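Local coordinates for protein Rv1364c/MT1410 (Mycobacterium tuberculosis, PDB 3KE6) that probably works in sigma-factor regulation, joining an RsbU-like, manganese-binding PP2C-type phosphatase domain to an RsbW-like, anti-sigma-factor serine kinase domain, at residues Ser233-Leu236 and Glu237-Arg241; Ile191-Pro194 and Gly195-Leu198; Ala301-Glu304 and Phe305-Ala309; Asn272-Arg275 and Thr276-Gln280. One frame throughout, in Å; residues are numbered along the deposited sequence.

Contact 1 of 4, residues Ser233-Leu236 and Glu237-Arg241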
# COMPACT_ATOMS: atom_id res chain seq x y z
N SER A 233 2.20 -5.28 -12.85
CA SER A 233 2.83 -6.54 -13.22
C SER A 233 3.18 -6.59 -14.72
O SER A 233 4.34 -6.82 -15.09
CB SER A 233 1.88 -7.69 -12.84
OG SER A 233 2.57 -8.91 -12.69
N ASP A 234 2.20 -6.34 -15.58
CA ASP A 234 2.37 -6.58 -17.02
C ASP A 234 3.29 -5.56 -17.69
O ASP A 234 4.09 -5.92 -18.56
CB ASP A 234 1.02 -6.64 -17.74
CG ASP A 234 0.21 -7.86 -17.36
OD1 ASP A 234 0.82 -8.92 -17.10
OD2 ASP A 234 -1.03 -7.76 -17.31
N THR A 235 3.16 -4.30 -17.29
CA THR A 235 4.10 -3.28 -17.72
C THR A 235 5.53 -3.75 -17.51
O THR A 235 6.32 -3.79 -18.46
CB THR A 235 3.90 -1.99 -16.93
OG1 THR A 235 2.85 -1.22 -17.52
CG2 THR A 235 5.17 -1.16 -16.93
N LEU A 236 5.85 -4.12 -16.27
CA LEU A 236 7.24 -4.41 -15.91
C LEU A 236 7.81 -5.65 -16.62
O LEU A 236 8.97 -5.65 -17.03
CB LEU A 236 7.39 -4.54 -14.40
CG LEU A 236 8.83 -4.55 -13.87
CD1 LEU A 236 8.96 -3.70 -12.62
CD2 LEU A 236 9.33 -5.99 -13.61
N GLU A 237 6.97 -6.67 -16.79
CA GLU A 237 7.41 -7.95 -17.36
C GLU A 237 7.51 -7.95 -18.90
O GLU A 237 8.31 -8.69 -19.46
CB GLU A 237 6.52 -9.10 -16.85
CG GLU A 237 6.68 -9.31 -15.32
CD GLU A 237 5.49 -10.02 -14.68
OE1 GLU A 237 5.13 -11.14 -15.16
OE2 GLU A 237 4.92 -9.47 -13.70
N LEU A 238 6.70 -7.13 -19.56
CA LEU A 238 6.88 -6.90 -21.00
C LEU A 238 8.08 -5.97 -21.25
O LEU A 238 8.89 -6.23 -22.14
CB LEU A 238 5.62 -6.34 -21.64
CG LEU A 238 4.49 -7.35 -21.81
CD1 LEU A 238 3.14 -6.68 -22.07
CD2 LEU A 238 4.82 -8.33 -22.92
N LEU A 239 8.21 -4.91 -20.46
CA LEU A 239 9.37 -4.01 -20.60
C LEU A 239 10.71 -4.75 -20.47
O LEU A 239 11.68 -4.40 -21.13
CB LEU A 239 9.34 -2.87 -19.58
CG LEU A 239 8.47 -1.63 -19.80
CD1 LEU A 239 9.08 -0.46 -19.04
CD2 LEU A 239 8.30 -1.26 -21.27
N LEU A 240 10.75 -5.78 -19.62
CA LEU A 240 11.99 -6.52 -19.37
C LEU A 240 12.02 -7.91 -20.01
O LEU A 240 13.05 -8.58 -19.96
CB LEU A 240 12.21 -6.65 -17.86
CG LEU A 240 12.19 -5.33 -17.08
CD1 LEU A 240 12.20 -5.62 -15.58
CD2 LEU A 240 13.36 -4.44 -17.47
N ARG A 241 10.89 -8.34 -20.59
CA ARG A 241 10.74 -9.67 -21.19
C ARG A 241 11.98 -10.11 -21.96
O ARG A 241 12.58 -11.14 -21.63
CB ARG A 241 9.53 -9.69 -22.14
CG ARG A 241 9.43 -10.91 -23.07
CD ARG A 241 8.44 -10.68 -24.22
NE ARG A 241 7.05 -10.93 -23.84
CZ ARG A 241 6.02 -10.99 -24.70
NH1 ARG A 241 6.20 -10.80 -26.00
NH2 ARG A 241 4.80 -11.24 -24.25

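Contact 2 of 4, residues Ile191-Pro194 and Gly195-Leu198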
# COMPACT_ATOMS: atom_id res chain seq x y z
N ILE A 191 13.64 2.36 -17.04
CA ILE A 191 13.73 2.99 -18.35
C ILE A 191 15.14 3.01 -18.96
O ILE A 191 15.27 3.26 -20.14
CB ILE A 191 13.09 4.40 -18.37
CG1 ILE A 191 13.70 5.30 -17.29
CG2 ILE A 191 11.57 4.27 -18.19
CD1 ILE A 191 13.22 6.74 -17.38
N GLU A 192 16.18 2.74 -18.16
CA GLU A 192 17.55 2.64 -18.67
C GLU A 192 17.94 1.17 -18.84
O GLU A 192 18.87 0.68 -18.20
CB GLU A 192 18.55 3.34 -17.74
CG GLU A 192 18.18 4.77 -17.43
CD GLU A 192 19.39 5.68 -17.35
OE1 GLU A 192 19.79 6.03 -16.21
OE2 GLU A 192 19.93 6.05 -18.43
N ARG A 193 17.22 0.50 -19.73
CA ARG A 193 17.41 -0.93 -20.00
C ARG A 193 18.51 -1.11 -21.07
O ARG A 193 18.68 -0.23 -21.92
CB ARG A 193 16.09 -1.55 -20.49
CG ARG A 193 14.90 -1.28 -19.53
CD ARG A 193 13.55 -1.71 -20.08
NE ARG A 193 12.95 -0.74 -21.00
CZ ARG A 193 12.66 -0.96 -22.29
NH1 ARG A 193 12.90 -2.14 -22.86
NH2 ARG A 193 12.11 0.01 -23.02
N PRO A 194 19.27 -2.22 -21.01
CA PRO A 194 20.29 -2.53 -22.01
C PRO A 194 19.81 -2.35 -23.45
O PRO A 194 18.68 -2.73 -23.78
CB PRO A 194 20.64 -4.00 -21.74
CG PRO A 194 20.16 -4.31 -20.39
CD PRO A 194 19.21 -3.24 -19.94
N GLY A 195 20.68 -1.77 -24.29
CA GLY A 195 20.41 -1.59 -25.71
C GLY A 195 19.16 -0.80 -26.03
O GLY A 195 18.48 -1.07 -27.02
N ARG A 196 18.84 0.19 -25.19
CA ARG A 196 17.65 1.03 -25.39
C ARG A 196 17.95 2.49 -25.01
O ARG A 196 18.33 2.76 -23.87
CB ARG A 196 16.47 0.51 -24.56
CG ARG A 196 16.00 -0.93 -24.87
CD ARG A 196 14.80 -0.96 -25.78
NE ARG A 196 15.03 -0.21 -26.99
CZ ARG A 196 14.10 0.11 -27.89
NH1 ARG A 196 12.84 -0.26 -27.73
NH2 ARG A 196 14.46 0.80 -28.96
N PRO A 197 17.78 3.43 -25.96
CA PRO A 197 18.03 4.83 -25.63
C PRO A 197 16.90 5.44 -24.81
O PRO A 197 15.73 5.08 -24.99
CB PRO A 197 18.14 5.49 -27.01
CG PRO A 197 17.31 4.66 -27.89
CD PRO A 197 17.35 3.26 -27.35
N LEU A 198 17.27 6.38 -23.95
CA LEU A 198 16.38 6.97 -22.93
C LEU A 198 15.01 7.44 -23.43
O LEU A 198 13.98 7.07 -22.86
CB LEU A 198 17.08 8.14 -22.24
CG LEU A 198 18.15 7.71 -21.25
CD1 LEU A 198 19.21 8.81 -21.07
CD2 LEU A 198 17.49 7.33 -19.90

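Contact 3 of 4, residues Ala301-Glu304 and Phe305-Ala309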
# COMPACT_ATOMS: atom_id res chain seq x y z
N ALA A 301 -12.07 -14.91 12.82
CA ALA A 301 -12.37 -14.20 14.09
C ALA A 301 -13.85 -13.90 14.20
O ALA A 301 -14.50 -14.26 15.17
CB ALA A 301 -11.57 -12.91 14.21
N ILE A 302 -14.39 -13.28 13.18
CA ILE A 302 -15.76 -12.79 13.24
C ILE A 302 -16.74 -13.93 13.25
O ILE A 302 -17.73 -13.88 13.99
CB ILE A 302 -16.03 -11.79 12.09
CG1 ILE A 302 -15.12 -10.57 12.30
CG2 ILE A 302 -17.48 -11.39 12.03
CD1 ILE A 302 -15.58 -9.34 11.55
N SER A 303 -16.46 -14.97 12.46
CA SER A 303 -17.29 -16.15 12.46
C SER A 303 -17.37 -16.72 13.88
O SER A 303 -18.43 -17.11 14.35
CB SER A 303 -16.70 -17.19 11.50
OG SER A 303 -17.52 -18.35 11.41
N GLU A 304 -16.25 -16.73 14.59
CA GLU A 304 -16.25 -17.31 15.93
C GLU A 304 -17.01 -16.42 16.92
O GLU A 304 -17.72 -16.93 17.81
CB GLU A 304 -14.83 -17.64 16.40
CG GLU A 304 -14.30 -19.00 15.88
CD GLU A 304 -15.16 -20.21 16.27
OE1 GLU A 304 -15.05 -20.68 17.44
OE2 GLU A 304 -15.94 -20.73 15.42
N PHE A 305 -16.91 -15.10 16.73
CA PHE A 305 -17.67 -14.17 17.56
C PHE A 305 -19.16 -14.40 17.37
O PHE A 305 -19.91 -14.37 18.33
CB PHE A 305 -17.38 -12.72 17.17
CG PHE A 305 -16.00 -12.23 17.53
CD1 PHE A 305 -15.24 -12.86 18.48
CD2 PHE A 305 -15.50 -11.07 16.91
CE1 PHE A 305 -13.97 -12.36 18.80
CE2 PHE A 305 -14.23 -10.57 17.23
CZ PHE A 305 -13.47 -11.21 18.17
N VAL A 306 -19.59 -14.59 16.13
CA VAL A 306 -21.00 -14.80 15.86
C VAL A 306 -21.42 -16.12 16.46
O VAL A 306 -22.42 -16.15 17.17
CB VAL A 306 -21.34 -14.78 14.37
CG1 VAL A 306 -22.79 -15.21 14.15
CG2 VAL A 306 -21.06 -13.39 13.76
N GLU A 307 -20.65 -17.19 16.22
CA GLU A 307 -20.99 -18.51 16.78
C GLU A 307 -21.05 -18.49 18.32
O GLU A 307 -21.97 -19.05 18.92
CB GLU A 307 -20.01 -19.59 16.33
CG GLU A 307 -19.93 -19.84 14.83
CD GLU A 307 -20.87 -20.93 14.30
OE1 GLU A 307 -21.96 -21.14 14.88
OE2 GLU A 307 -20.53 -21.56 13.27
N ASN A 308 -20.09 -17.81 18.94
CA ASN A 308 -20.07 -17.66 20.38
C ASN A 308 -21.29 -16.89 20.89
O ASN A 308 -21.86 -17.21 21.93
CB ASN A 308 -18.79 -16.94 20.84
CG ASN A 308 -17.53 -17.83 20.72
OD1 ASN A 308 -17.60 -19.06 20.73
ND2 ASN A 308 -16.37 -17.18 20.62
N ALA A 309 -21.70 -15.87 20.15
CA ALA A 309 -22.87 -15.09 20.49
C ALA A 309 -24.11 -15.97 20.47
O ALA A 309 -24.93 -15.93 21.37
CB ALA A 309 -23.02 -13.93 19.50

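Contact 4 of 4, residues Asn272-Arg275 and Thr276-Gln280. With SO4 (sulfate ion), chain C.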
# COMPACT_ATOMS: atom_id res chain seq x y z
N ASN A 272 -27.55 -20.56 11.68
CA ASN A 272 -27.01 -20.19 10.37
C ASN A 272 -26.41 -18.82 10.30
O ASN A 272 -26.12 -18.32 9.20
CB ASN A 272 -28.13 -20.24 9.35
CG ASN A 272 -28.77 -21.60 9.29
OD1 ASN A 272 -28.06 -22.61 9.29
ND2 ASN A 272 -30.10 -21.64 9.28
N ALA A 273 -26.24 -18.18 11.45
CA ALA A 273 -25.89 -16.78 11.46
C ALA A 273 -24.49 -16.60 10.96
O ALA A 273 -24.19 -15.63 10.25
CB ALA A 273 -26.01 -16.22 12.84
N ALA A 274 -23.64 -17.54 11.34
CA ALA A 274 -22.23 -17.43 11.09
C ALA A 274 -21.98 -17.64 9.61
O ALA A 274 -21.11 -16.99 9.01
CB ALA A 274 -21.44 -18.42 11.92
N ARG A 275 -22.77 -18.52 9.02
CA ARG A 275 -22.64 -18.86 7.62
C ARG A 275 -23.06 -17.65 6.82
O ARG A 275 -22.45 -17.31 5.82
CB ARG A 275 -23.48 -20.10 7.28
CG ARG A 275 -23.44 -20.51 5.80
CD ARG A 275 -24.33 -21.67 5.51
NE ARG A 275 -25.69 -21.38 5.92
CZ ARG A 275 -26.71 -22.26 5.91
NH1 ARG A 275 -27.91 -21.87 6.31
NH2 ARG A 275 -26.55 -23.51 5.48
N THR A 276 -24.09 -16.97 7.30
CA THR A 276 -24.55 -15.74 6.64
C THR A 276 -23.51 -14.64 6.70
O THR A 276 -23.11 -14.10 5.69
CB THR A 276 -25.90 -15.29 7.21
OG1 THR A 276 -26.88 -16.27 6.85
CG2 THR A 276 -26.32 -14.02 6.60
N VAL A 277 -23.02 -14.37 7.90
CA VAL A 277 -21.96 -13.37 8.07
C VAL A 277 -20.69 -13.68 7.24
O VAL A 277 -20.27 -12.84 6.44
CB VAL A 277 -21.62 -13.22 9.52
CG1 VAL A 277 -20.41 -12.31 9.71
CG2 VAL A 277 -22.90 -12.74 10.25
N ARG A 278 -20.12 -14.87 7.39
CA ARG A 278 -18.99 -15.29 6.53
C ARG A 278 -19.25 -14.98 5.05
O ARG A 278 -18.41 -14.39 4.39
CB ARG A 278 -18.70 -16.80 6.68
CG ARG A 278 -17.99 -17.18 7.97
CD ARG A 278 -17.38 -18.61 7.94
NE ARG A 278 -18.35 -19.59 7.49
CZ ARG A 278 -19.12 -20.32 8.30
NH1 ARG A 278 -19.98 -21.18 7.77
NH2 ARG A 278 -19.05 -20.20 9.61
N ALA A 279 -20.39 -15.39 4.50
CA ALA A 279 -20.58 -15.16 3.04
C ALA A 279 -20.39 -13.67 2.74
O ALA A 279 -19.56 -13.29 1.91
CB ALA A 279 -21.90 -15.64 2.55
N GLN A 280 -21.12 -12.83 3.46
CA GLN A 280 -21.09 -11.40 3.22
C GLN A 280 -19.77 -10.77 3.52
O GLN A 280 -19.31 -9.91 2.80
CB GLN A 280 -22.15 -10.73 4.04
CG GLN A 280 -23.52 -10.96 3.51
CD GLN A 280 -24.52 -10.06 4.19
OE1 GLN A 280 -24.33 -8.83 4.24
NE2 GLN A 280 -25.60 -10.65 4.73
S SO4 C . -16.08 -20.19 4.38
O1 SO4 C . -16.08 -19.12 3.45
O2 SO4 C . -17.36 -20.25 5.05
O3 SO4 C . -15.86 -21.42 3.66
O4 SO4 C . -15.06 -20.02 5.39

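Contact 1 of 4, residues Ser233-Leu236 and Glu237-Arg241
Ser233 and Glu237, one helical turn apart, meet through two hydrogen bonds, one of side chains and one of backbone. The hydroxyl OG of Ser233 gives its proton to Glu237 OE2 over 2.6 Å, on the syn side of the carboxylate and 25° out of its plane. OG swings anti to the backbone N (chi1 -158°), which carries it along the helix toward the glutamate. The carbonyl oxygen of Ser233 is taken by Glu237 N at 3.1 Å. Glu237 OE2 also has a neighbouring acidic group, Glu41, and a long, weak ion pair with Arg390; the second carboxylate nearby could raise the proton affinity of one of the two, an effect the arginine would partly offset. Further on, the carbonyls of Asp234 and Thr235 are met by Leu238 N and Leu239 N, each at 3.0 Å, while Leu240 N reaches Leu236 O less squarely, with an N-H...O angle of 136°. Thr235 OG1 is satisfied one turn back by Leu231 O. The apolar part is Leu236 CD2 against Leu240 CD1 at 3.5 Å, the two side chains set at a slant. Helix 227-241 is wedged between the sheet, where Leu236 and Leu240 meet strand 36-43 and Leu236 also strand 249-256, and helix 198-212, on which Thr235 and Leu239 pack.

Contact 2 of 4, residues Ile191-Pro194 and Gly195-Leu198
Arg193 and Arg196 run side by side across a tight turn, pointing the same way, with the aliphatic part of one against the charged end of the other. CG of Arg196 lies over one face of the Arg193 guanidinium, and its CD comes within 3.7 Å of Arg193 NH1. The two guanidinium planes stand almost perpendicular, 88° apart, so the groups do not stack; Arg193 NH2 and Arg196 NH1 remain 4.8 Å from each other. Arg196 is bent at chi2 (-99°) and again at chi3, which lays its methylenes by Arg193 before the guanidinium reaches Glu204. The closeness of the two like charges is balanced by this Glu204 on helix 198-212, whose OE1 forms salt bridges with both Arg193 NH2 and Arg196 NH1. The backbone that sets the two side chains is a type II beta turn from Arg193 to Arg196, closed by a weak bond from Arg196 N to Arg193 O at 3.3 Å. Pro194 and Gly195 hold its two corners, the glycine at positive phi (58°). Past the turn the chain returns so that Leu198 meets Glu192, CD2 against OE2 at 3.1 Å. Pro197 is the N-cap residue of the helix that Leu198 begins, and Ile191 O receives Ser201 OG from the first turn of that helix. The arrangement is a surface turn leading from strand 182-186 into helix 198-212 of a PP2C-type phosphatase domain, with the side chain of Glu192 about 6 Å from a bound manganese ion, beside the metal site.

Contact 3 of 4, residues Ala301-Glu304 and Phe305-Ala309
Phe305 turns one face of its ring to the carbonyl oxygen of Ala301, which sits 3.5 Å above the ring plane and is displaced toward the rim. The same oxygen accepts the hydrogen bond of Phe305 N at 3.0 Å, so ring and amide of one residue both lie against a single carbonyl of the preceding turn. With CG anti to its own carbonyl carbon (chi1 -70°), the ring is laid back along the helix and alongside Ala301. Ile302 and Val306 line up more loosely one turn apart, CG2 to CG2 at 4.5 Å. Val306 CG2 is nearer the backbone, 3.4 Å from Ile302 O. These residues make the buried side of helix 292-312 in the histidine-kinase-like ATPase fold, where an alpha/beta sandwich sets helices against a sheet: Phe305 and Ile302 rest on strands 333-340 and 376-391, and Val306 faces helix 273-288. Phe305 also touches Met360 and Ala361 of helix 358-362. The spacing of Glu304 and Asn308 is consistent with the N box of this family. On the partly exposed side the acidic chains of Glu304 and Glu307 turn their carboxylate planes 55° apart. The bend of Glu304 at chi2 brings OE2 to the methylene CG of Glu307, at 4.1 Å, and not to its carboxylate; their OE2 atoms stay 5.1 Å apart. Asn308 N is bonded to Glu304 O at 2.8 Å; its amide ND2 also lies near this oxygen but at an angle too poor for a bond. Ser303 OG is hydrogen-bonded to Arg278 NH2 on helix 273-288.

Contact 4 of 4, residues Asn272-Arg275 and Thr276-Gln280
Arg278 lies flat over the backbone of the turn before it while its NE holds a sulfate ion. Ala274 O and Arg275 CA lie against the same face of the guanidinium, Arg275 CA 3.5 Å above its plane, and NH2 passes Ala274 CB at 3.8 Å. The sulfate comes in at the edge instead, Arg278 NE to SO4 O2 at 2.7 Å, with a bent N-H...O angle of 138°. The bend at chi3 (-50°) turns the group back over Arg275, NH2 being held from helix 292-312. The sulfate, probably from the crystallisation liquor, is also bonded to Arg282 NE, so two arginines meet the same anion. This is the opening of helix 273-288, the first helix of the histidine-kinase-like ATPase range, with Asn272 at the N-cap position. The Asn272 side chain makes no capping bond. Its carbonyl is gripped twice instead, by Thr276 N at 3.1 Å and by Thr276 OG1 at 3.2 Å, from opposite faces of the carbonyl plane. OG1 stands beside its own backbone N, and both donors can therefore converge on one oxygen. Val277 N then bonds Ala273 O at 2.9 Å, almost straight. Arg275 passes Arg278 with its CB 3.7 Å from Arg278 NH1, the guanidinium planes 67° apart.

The four contacts fall into two pairs in two domains, contacts 2 and 3 on opposite sides of the chain's centre. Contacts 1 and 2 belong to the phosphatase domain and touch where Arg193 packs against Leu239 and Leu240; contacts 3 and 4 belong to the kinase-like domain, on consecutive helices joined by Ser303 and Arg278, with Val306 against Ala273. Centres of contacts 2 and 3 are about 56 Å apart. Contact 3 is the buried one, its inner side aromatic and aliphatic, its outer side acidic; contacts 1 and 4 are partly buried, mixing apolar and polar sides. Contact 2 alone lacks regular helix across its turn, lies on the surface and sets two arginines on one glutamate.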